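Local structure of DUF5037 domain-containing protein (Ruminococcus gnavus, 4GL6) at residues 173-186 with 209-222. The protein is of unknown function and belongs to the DUF5037 family, here from a human gut bacterium. Numbering follows the deposited sequence.
Sequences GQALLYVYYLDHKS and IIEGQPYFGTIMRY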
ATOM      1  N   GLY A 173      14.458   6.323   4.269  1.00 51.87           N
ATOM      2  CA  GLY A 173      14.933   6.251   2.882  1.00 52.22           C
ATOM      3  C   GLY A 173      14.116   7.093   1.917  1.00 49.67           C
ATOM      4  O   GLY A 173      13.370   7.979   2.331  1.00 49.94           O
ATOM      5  N   GLN A 174      14.251   6.810   0.628  1.00 48.14           N
ATOM      6  CA  GLN A 174      13.456   7.510  -0.383  1.00 47.73           C
ATOM      7  C   GLN A 174      12.018   6.968  -0.342  1.00 44.02           C
ATOM      8  O   GLN A 174      11.812   5.758  -0.445  1.00 42.19           O
ATOM      9  CB  GLN A 174      14.079   7.390  -1.787  1.00 45.95           C
ATOM     10  CG  GLN A 174      13.306   8.160  -2.847  1.00 44.55           C
ATOM     11  CD  GLN A 174      14.024   8.445  -4.150  1.00 48.53           C
ATOM     12  OE1 GLN A 174      14.984   9.238  -4.207  1.00 60.09           O
ATOM     13  NE2 GLN A 174      13.494   7.881  -5.234  1.00 44.58           N
ATOM     14  N   ALA A 175      11.045   7.863  -0.151  1.00 41.94           N
ATOM     15  CA  ALA A 175       9.619   7.486  -0.121  1.00 41.58           C
ATOM     16  C   ALA A 175       8.717   8.642  -0.551  1.00 42.07           C
ATOM     17  O   ALA A 175       9.093   9.805  -0.382  1.00 42.82           O
ATOM     18  CB  ALA A 175       9.221   6.997   1.269  1.00 39.16           C
ATOM     19  N   LEU A 176       7.540   8.308  -1.097  1.00 39.94           N
ATOM     20  CA  LEU A 176       6.553   9.291  -1.571  1.00 37.42           C
ATOM     21  C   LEU A 176       5.338   9.331  -0.641  1.00 38.15           C
ATOM     22  O   LEU A 176       4.977   8.318  -0.025  1.00 37.03           O
ATOM     23  CB  LEU A 176       6.075   8.973  -2.993  1.00 34.93           C
ATOM     24  CG  LEU A 176       7.142   9.160  -4.079  1.00 34.44           C
ATOM     25  CD1 LEU A 176       8.160   8.029  -4.048  1.00 33.67           C
ATOM     26  CD2 LEU A 176       6.534   9.282  -5.459  1.00 34.48           C
ATOM     27  N   LEU A 177       4.714  10.509  -0.561  1.00 40.30           N
ATOM     28  CA  LEU A 177       3.487  10.735   0.224  1.00 38.90           C
ATOM     29  C   LEU A 177       2.438  11.394  -0.658  1.00 40.18           C
ATOM     30  O   LEU A 177       2.733  12.392  -1.331  1.00 38.81           O
ATOM     31  CB  LEU A 177       3.756  11.662   1.403  1.00 39.91           C
ATOM     32  CG  LEU A 177       2.578  11.995   2.341  1.00 41.29           C
ATOM     33  CD1 LEU A 177       1.899  10.756   2.913  1.00 39.24           C
ATOM     34  CD2 LEU A 177       3.051  12.889   3.476  1.00 42.34           C
ATOM     35  N   TYR A 178       1.225  10.835  -0.637  1.00 42.62           N
ATOM     36  CA  TYR A 178       0.053  11.394  -1.329  1.00 41.37           C
ATOM     37  C   TYR A 178      -1.059  11.519  -0.266  1.00 41.75           C
ATOM     38  O   TYR A 178      -1.342  10.545   0.443  1.00 45.09           O
ATOM     39  CB  TYR A 178      -0.383  10.491  -2.481  1.00 37.82           C
ATOM     40  CG  TYR A 178       0.677  10.242  -3.542  1.00 37.05           C
ATOM     41  CD1 TYR A 178       1.569   9.148  -3.451  1.00 42.00           C
ATOM     42  CD2 TYR A 178       0.775  11.056  -4.652  1.00 36.10           C
ATOM     43  CE1 TYR A 178       2.541   8.912  -4.432  1.00 40.24           C
ATOM     44  CE2 TYR A 178       1.733  10.828  -5.639  1.00 39.60           C
ATOM     45  CZ  TYR A 178       2.611   9.757  -5.530  1.00 42.18           C
ATOM     46  OH  TYR A 178       3.558   9.537  -6.502  1.00 52.87           O
ATOM     47  N   VAL A 179      -1.611  12.715  -0.086  1.00 40.51           N
ATOM     48  CA  VAL A 179      -2.675  12.940   0.897  1.00 41.23           C
ATOM     49  C   VAL A 179      -3.816  13.598   0.183  1.00 44.01           C
ATOM     50  O   VAL A 179      -3.680  14.731  -0.276  1.00 46.19           O
ATOM     51  CB  VAL A 179      -2.225  13.814   2.092  1.00 45.15           C
ATOM     52  CG1 VAL A 179      -3.369  13.950   3.099  1.00 43.44           C
ATOM     53  CG2 VAL A 179      -1.006  13.190   2.768  1.00 42.54           C
ATOM     54  N   TYR A 180      -4.922  12.866   0.075  1.00 51.16           N
ATOM     55  CA  TYR A 180      -6.165  13.338  -0.551  1.00 45.63           C
ATOM     56  C   TYR A 180      -7.101  13.810   0.551  1.00 44.79           C
ATOM     57  O   TYR A 180      -7.340  13.055   1.500  1.00 48.44           O
ATOM     58  CB  TYR A 180      -6.835  12.200  -1.329  1.00 44.20           C
ATOM     59  CG  TYR A 180      -6.139  11.800  -2.608  1.00 42.54           C
ATOM     60  CD1 TYR A 180      -5.087  10.900  -2.600  1.00 43.33           C
ATOM     61  CD2 TYR A 180      -6.578  12.289  -3.852  1.00 46.47           C
ATOM     62  CE1 TYR A 180      -4.456  10.520  -3.787  1.00 45.34           C
ATOM     63  CE2 TYR A 180      -5.954  11.915  -5.041  1.00 50.51           C
ATOM     64  CZ  TYR A 180      -4.887  11.028  -4.995  1.00 45.84           C
ATOM     65  OH  TYR A 180      -4.278  10.629  -6.148  1.00 54.49           O
ATOM     66  N   TYR A 181      -7.586  15.053   0.451  1.00 45.51           N
ATOM     67  CA  TYR A 181      -8.557  15.632   1.403  1.00 43.67           C
ATOM     68  C   TYR A 181      -9.946  15.585   0.743  1.00 45.36           C
ATOM     69  O   TYR A 181     -10.394  16.540   0.103  1.00 47.81           O
ATOM     70  CB  TYR A 181      -8.153  17.039   1.791  1.00 44.13           C
ATOM     71  CG  TYR A 181      -6.835  17.086   2.543  1.00 45.49           C
ATOM     72  CD1 TYR A 181      -5.619  17.232   1.867  1.00 44.52           C
ATOM     73  CD2 TYR A 181      -6.796  16.979   3.928  1.00 45.87           C
ATOM     74  CE1 TYR A 181      -4.406  17.282   2.558  1.00 44.41           C
ATOM     75  CE2 TYR A 181      -5.587  17.021   4.631  1.00 48.37           C
ATOM     76  CZ  TYR A 181      -4.391  17.187   3.941  1.00 46.67           C
ATOM     77  OH  TYR A 181      -3.193  17.223   4.644  1.00 46.48           O
ATOM     78  N   LEU A 182     -10.602  14.438   0.895  1.00 44.21           N
ATOM     79  CA  LEU A 182     -11.900  14.167   0.285  1.00 44.75           C
ATOM     80  C   LEU A 182     -13.068  14.687   1.117  1.00 45.64           C
ATOM     81  O   LEU A 182     -12.998  14.737   2.344  1.00 46.81           O
ATOM     82  CB  LEU A 182     -12.093  12.652   0.129  1.00 45.24           C
ATOM     83  CG  LEU A 182     -11.049  11.845  -0.633  1.00 44.93           C
ATOM     84  CD1 LEU A 182     -11.473  10.390  -0.619  1.00 44.29           C
ATOM     85  CD2 LEU A 182     -10.938  12.335  -2.068  1.00 43.22           C
ATOM     86  N   ASP A 183     -14.149  15.052   0.436  1.00 46.45           N
ATOM     87  CA  ASP A 183     -15.380  15.446   1.117  1.00 49.31           C
ATOM     88  C   ASP A 183     -15.971  14.150   1.711  1.00 47.95           C
ATOM     89  O   ASP A 183     -15.669  13.037   1.224  1.00 46.97           O
ATOM     90  CB  ASP A 183     -16.349  16.195   0.179  1.00 52.84           C
ATOM     91  CG  ASP A 183     -16.940  15.302  -0.915  1.00 63.16           C
ATOM     92  OD1 ASP A 183     -17.975  14.609  -0.671  1.00 69.38           O
ATOM     93  OD2 ASP A 183     -16.367  15.315  -2.025  1.00 61.89           O
ATOM     94  N   HIS A 184     -16.806  14.309   2.740  1.00 48.27           N
ATOM     95  CA  HIS A 184     -17.401  13.177   3.480  1.00 48.10           C
ATOM     96  C   HIS A 184     -18.011  12.090   2.619  1.00 45.05           C
ATOM     97  O   HIS A 184     -17.592  10.931   2.696  1.00 41.30           O
ATOM     98  CB  HIS A 184     -18.390  13.680   4.544  1.00 51.00           C
ATOM     99  CG  HIS A 184     -18.969  12.581   5.410  1.00 54.11           C
ATOM    100  ND1 HIS A 184     -18.219  11.847   6.258  1.00 54.46           N
ATOM    101  CD2 HIS A 184     -20.283  12.109   5.531  1.00 56.95           C
ATOM    102  CE1 HIS A 184     -19.017  10.947   6.888  1.00 59.58           C
ATOM    103  NE2 HIS A 184     -20.277  11.117   6.441  1.00 60.61           N
ATOM    104  N   LYS A 185     -18.970  12.452   1.770  1.00 46.17           N
ATOM    105  CA  LYS A 185     -19.633  11.447   0.922  1.00 45.48           C
ATOM    106  C   LYS A 185     -18.631  10.763  -0.040  1.00 44.23           C
ATOM    107  O   LYS A 185     -18.667   9.541  -0.210  1.00 46.08           O
ATOM    108  CB  LYS A 185     -20.878  12.037   0.236  1.00 45.41           C
ATOM    109  CG  LYS A 185     -21.939  12.474   1.262  1.00 46.57           C
ATOM    110  CD  LYS A 185     -23.307  12.823   0.679  1.00 47.95           C
ATOM    111  CE  LYS A 185     -24.289  13.214   1.767  1.00 49.73           C
ATOM    112  NZ  LYS A 185     -25.673  13.372   1.260  1.00 51.58           N
ATOM    113  N   SER A 186     -17.719  11.536  -0.621  1.00 43.12           N
ATOM    114  CA  SER A 186     -16.665  10.956  -1.472  1.00 42.51           C
ATOM    115  C   SER A 186     -15.813   9.970  -0.727  1.00 41.66           C
ATOM    116  O   SER A 186     -15.497   8.905  -1.256  1.00 39.45           O
ATOM    117  CB  SER A 186     -15.733  12.014  -2.068  1.00 43.28           C
ATOM    118  OG  SER A 186     -16.296  12.489  -3.257  1.00 46.29           O
ATOM    119  N   ILE A 209     -14.308   9.185  -8.383  1.00 49.27           N
ATOM    120  CA  ILE A 209     -14.637   9.765  -7.068  1.00 46.32           C
ATOM    121  C   ILE A 209     -13.559  10.735  -6.608  1.00 47.18           C
ATOM    122  O   ILE A 209     -13.876  11.817  -6.131  1.00 49.38           O
ATOM    123  CB  ILE A 209     -14.803   8.697  -5.981  1.00 43.64           C
ATOM    124  CG1 ILE A 209     -16.029   7.840  -6.246  1.00 42.84           C
ATOM    125  CG2 ILE A 209     -14.935   9.350  -4.606  1.00 44.59           C
ATOM    126  CD1 ILE A 209     -15.969   6.500  -5.553  1.00 42.06           C
ATOM    127  N   ILE A 210     -12.295  10.335  -6.746  1.00 48.88           N
ATOM    128  CA  ILE A 210     -11.184  11.175  -6.292  1.00 51.61           C
ATOM    129  C   ILE A 210     -10.769  12.291  -7.253  1.00 56.74           C
ATOM    130  O   ILE A 210     -10.026  13.172  -6.822  1.00 57.62           O
ATOM    131  CB  ILE A 210      -9.955  10.348  -5.846  1.00 53.04           C
ATOM    132  CG1 ILE A 210      -9.141   9.829  -7.041  1.00 53.54           C
ATOM    133  CG2 ILE A 210     -10.387   9.255  -4.874  1.00 52.88           C
ATOM    134  CD1 ILE A 210      -7.962   8.948  -6.666  1.00 50.15           C
ATOM    135  N   GLU A 211     -11.203  12.258  -8.526  1.00 61.03           N
ATOM    136  CA  GLU A 211     -10.832  13.289  -9.525  1.00 60.45           C
ATOM    137  C   GLU A 211     -11.250  14.683  -9.082  1.00 58.20           C
ATOM    138  O   GLU A 211     -12.387  14.871  -8.666  1.00 66.07           O
ATOM    139  CB  GLU A 211     -11.501  13.030 -10.890  1.00 75.37           C
ATOM    140  CG  GLU A 211     -10.974  13.829 -12.092  1.00 84.74           C
ATOM    141  CD  GLU A 211      -9.974  13.052 -12.970  1.00100.01           C
ATOM    142  OE1 GLU A 211     -10.283  11.915 -13.406  1.00111.64           O
ATOM    143  OE2 GLU A 211      -8.883  13.588 -13.267  1.00 93.66           O
ATOM    144  N   GLY A 212     -10.325  15.645  -9.155  1.00 58.89           N
ATOM    145  CA  GLY A 212     -10.599  17.035  -8.797  1.00 59.46           C
ATOM    146  C   GLY A 212     -10.503  17.360  -7.323  1.00 63.38           C
ATOM    147  O   GLY A 212     -10.361  18.525  -6.975  1.00 77.14           O
ATOM    148  N   GLN A 213     -10.584  16.352  -6.452  1.00 63.90           N
ATOM    149  CA  GLN A 213     -10.465  16.542  -4.999  1.00 62.76           C
ATOM    150  C   GLN A 213      -9.036  17.044  -4.707  1.00 54.41           C
ATOM    151  O   GLN A 213      -8.086  16.595  -5.363  1.00 52.25           O
ATOM    152  CB  GLN A 213     -10.716  15.219  -4.252  1.00 64.21           C
ATOM    153  CG  GLN A 213     -12.119  14.623  -4.401  1.00 62.49           C
ATOM    154  CD  GLN A 213     -13.191  15.275  -3.549  1.00 57.23           C
ATOM    155  OE1 GLN A 213     -12.940  16.068  -2.644  1.00 59.20           O
ATOM    156  NE2 GLN A 213     -14.406  14.894  -3.814  1.00 63.81           N
ATOM    157  N   PRO A 214      -8.884  17.958  -3.730  1.00 51.13           N
ATOM    158  CA  PRO A 214      -7.555  18.479  -3.430  1.00 49.71           C
ATOM    159  C   PRO A 214      -6.644  17.426  -2.829  1.00 48.96           C
ATOM    160  O   PRO A 214      -7.081  16.655  -1.968  1.00 51.39           O
ATOM    161  CB  PRO A 214      -7.830  19.586  -2.407  1.00 53.31           C
ATOM    162  CG  PRO A 214      -9.090  19.180  -1.740  1.00 54.56           C
ATOM    163  CD  PRO A 214      -9.901  18.486  -2.796  1.00 53.65           C
ATOM    164  N   TYR A 215      -5.400  17.381  -3.308  1.00 48.68           N
ATOM    165  CA  TYR A 215      -4.411  16.457  -2.793  1.00 45.61           C
ATOM    166  C   TYR A 215      -3.008  17.022  -2.862  1.00 45.88           C
ATOM    167  O   TYR A 215      -2.722  17.933  -3.628  1.00 50.37           O
ATOM    168  CB  TYR A 215      -4.483  15.110  -3.518  1.00 51.27           C
ATOM    169  CG  TYR A 215      -3.705  15.036  -4.809  1.00 52.51           C
ATOM    170  CD1 TYR A 215      -4.160  15.668  -5.953  1.00 54.33           C
ATOM    171  CD2 TYR A 215      -2.499  14.325  -4.874  1.00 61.04           C
ATOM    172  CE1 TYR A 215      -3.428  15.593  -7.131  1.00 59.21           C
ATOM    173  CE2 TYR A 215      -1.753  14.244  -6.036  1.00 64.29           C
ATOM    174  CZ  TYR A 215      -2.225  14.879  -7.165  1.00 66.65           C
ATOM    175  OH  TYR A 215      -1.498  14.779  -8.321  1.00 77.57           O
ATOM    176  N   PHE A 216      -2.146  16.458  -2.032  1.00 46.89           N
ATOM    177  CA  PHE A 216      -0.756  16.841  -1.943  1.00 47.30           C
ATOM    178  C   PHE A 216       0.057  15.594  -2.255  1.00 47.19           C
ATOM    179  O   PHE A 216      -0.134  14.576  -1.598  1.00 39.66           O
ATOM    180  CB  PHE A 216      -0.469  17.350  -0.534  1.00 49.34           C
ATOM    181  CG  PHE A 216       0.981  17.629  -0.257  1.00 46.39           C
ATOM    182  CD1 PHE A 216       1.627  18.685  -0.883  1.00 47.70           C
ATOM    183  CD2 PHE A 216       1.685  16.870   0.677  1.00 48.72           C
ATOM    184  CE1 PHE A 216       2.967  18.971  -0.606  1.00 49.69           C
ATOM    185  CE2 PHE A 216       3.023  17.152   0.967  1.00 50.41           C
ATOM    186  CZ  PHE A 216       3.667  18.203   0.320  1.00 50.52           C
ATOM    187  N   GLY A 217       0.959  15.706  -3.242  1.00 43.73           N
ATOM    188  CA  GLY A 217       1.838  14.629  -3.693  1.00 37.42           C
ATOM    189  C   GLY A 217       3.272  15.097  -3.644  1.00 41.00           C
ATOM    190  O   GLY A 217       3.610  16.118  -4.252  1.00 42.17           O
ATOM    191  N   THR A 218       4.119  14.382  -2.908  1.00 40.16           N
ATOM    192  CA  THR A 218       5.529  14.773  -2.797  1.00 41.85           C
ATOM    193  C   THR A 218       6.401  13.561  -2.552  1.00 44.50           C
ATOM    194  O   THR A 218       5.899  12.446  -2.388  1.00 53.99           O
ATOM    195  CB  THR A 218       5.755  15.842  -1.676  1.00 43.00           C
ATOM    196  OG1 THR A 218       7.028  16.486  -1.851  1.00 44.31           O
ATOM    197  CG2 THR A 218       5.659  15.239  -0.273  1.00 42.78           C
ATOM    198  N   ILE A 219       7.701  13.816  -2.515  1.00 41.72           N
ATOM    199  CA  ILE A 219       8.715  12.818  -2.306  1.00 39.80           C
ATOM    200  C   ILE A 219       9.792  13.372  -1.386  1.00 40.63           C
ATOM    201  O   ILE A 219      10.080  14.587  -1.400  1.00 42.60           O
ATOM    202  CB  ILE A 219       9.350  12.431  -3.666  1.00 40.57           C
ATOM    203  CG1 ILE A 219      10.330  11.253  -3.500  1.00 43.94           C
ATOM    204  CG2 ILE A 219      10.025  13.632  -4.344  1.00 38.07           C
ATOM    205  CD1 ILE A 219      10.938  10.764  -4.796  1.00 43.67           C
HETATM  206  N   MSE A 220      10.322  12.499  -0.536  1.00 42.93           N
HETATM  207  CA  MSE A 220      11.515  12.808   0.277  1.00 43.87           C
HETATM  208  C   MSE A 220      12.538  11.915  -0.387  1.00 45.50           C
HETATM  209  O   MSE A 220      12.411  10.680  -0.343  1.00 42.33           O
HETATM  210  CB  MSE A 220      11.367  12.479   1.757  1.00 41.99           C
HETATM  211  CG  MSE A 220      12.655  12.761   2.533  1.00 44.31           C
HETATM  212 SE   MSE A 220      12.426  12.835   4.444  0.75 42.22          SE
HETATM  213  CE  MSE A 220      11.380  14.452   4.636  1.00 45.46           C
ATOM    214  N   ARG A 221      13.512  12.545  -1.037  1.00 49.30           N
ATOM    215  CA  ARG A 221      14.520  11.825  -1.803  1.00 50.28           C
ATOM    216  C   ARG A 221      15.572  11.234  -0.924  1.00 52.87           C
ATOM    217  O   ARG A 221      15.726  11.622   0.229  1.00 57.90           O
ATOM    218  CB  ARG A 221      15.172  12.732  -2.849  1.00 52.35           C
ATOM    219  CG  ARG A 221      14.165  13.187  -3.867  1.00 53.56           C
ATOM    220  CD  ARG A 221      14.776  14.058  -4.936  1.00 55.51           C
ATOM    221  NE  ARG A 221      13.757  14.389  -5.915  1.00 52.73           N
ATOM    222  CZ  ARG A 221      13.296  13.564  -6.858  1.00 55.92           C
ATOM    223  NH1 ARG A 221      13.757  12.308  -6.993  1.00 62.40           N
ATOM    224  NH2 ARG A 221      12.337  13.994  -7.678  1.00 56.14           N
ATOM    225  N   TYR A 222      16.303  10.296  -1.516  1.00 55.91           N
ATOM    226  CA  TYR A 222      17.394   9.608  -0.880  1.00 54.79           C
ATOM    227  C   TYR A 222      18.434  10.626  -0.437  1.00 59.21           C
ATOM    228  O   TYR A 222      18.812  11.508  -1.224  1.00 59.34           O
ATOM    229  CB  TYR A 222      17.993   8.598  -1.863  1.00 52.81           C
ATOM    230  CG  TYR A 222      18.974   7.680  -1.246  1.00 53.00           C
ATOM    231  CD1 TYR A 222      18.548   6.510  -0.603  1.00 54.41           C
ATOM    232  CD2 TYR A 222      20.335   7.970  -1.271  1.00 54.84           C
ATOM    233  CE1 TYR A 222      19.458   5.654  -0.016  1.00 54.00           C
ATOM    234  CE2 TYR A 222      21.250   7.113  -0.686  1.00 56.22           C
ATOM    235  CZ  TYR A 222      20.805   5.961  -0.055  1.00 55.23           C
ATOM    236  OH  TYR A 222      21.713   5.119   0.518  1.00 58.89           O
TER
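Tyr-180 and Tyr-215 form a non-hydrogen-bonded pair of two antiparallel strands, and their rings, on the same face of the sheet, make an offset stack with centroids 4.9 Å apart and planes 13° from parallel. Tyr-215 holds CG between its own backbone N and carbonyl carbon (chi1 85°), which swings its ring alongside that of Tyr-180 and into the stack. Tyr-215 CB itself sits over one face of the Tyr-180 ring in a CH-pi contact, 3.5 Å from Tyr-180 CD2. Ile-210 CD1 adds to this patch, 3.9 Å from Tyr-180 CE2. On the same face of the sheet the Tyr-178 ring passes by Gly-217, and beyond it Leu-176 and Ile-219 run alongside each other, Leu-176 CG 3.9 Å from Ile-219 CG1. Beneath these side chains runs the ladder that illustrates antiparallel pairing: Ala-175 with Met-220, Leu-177 with Thr-218 and Val-179 with Phe-216 each exchange two backbone hydrogen bonds, and Tyr-181 N adds one to Pro-214 O.

Each end of the ladder closes on an amide. Gln-213, bent at chi2 (-78°), gives NE2 to Asp-183 OD2 at 2.7 Å, nearly in line with the C-O bond; Asp-183 also caps the following helix by accepting from Ser-186 N. At the other end the extended Gln-174 receives Tyr-222 N on a lone pair of OE1 at 3.2 Å, while its NE2 bonds Thr-138. With an alanine at this position, Tyr-222 N would probably lose its acceptor and Thr-138 its amide partner, one tie fewer at the strand end.

Within the mixed sheet, strand 215-220 is outermost in the chain and strand 175-182 lies between it and the parallel strand 140-147. Helix 156-171 packs under Ala-175 and Leu-177, whereas Phe-216 meets Phe-234 of helix 231-239 edge-to-face.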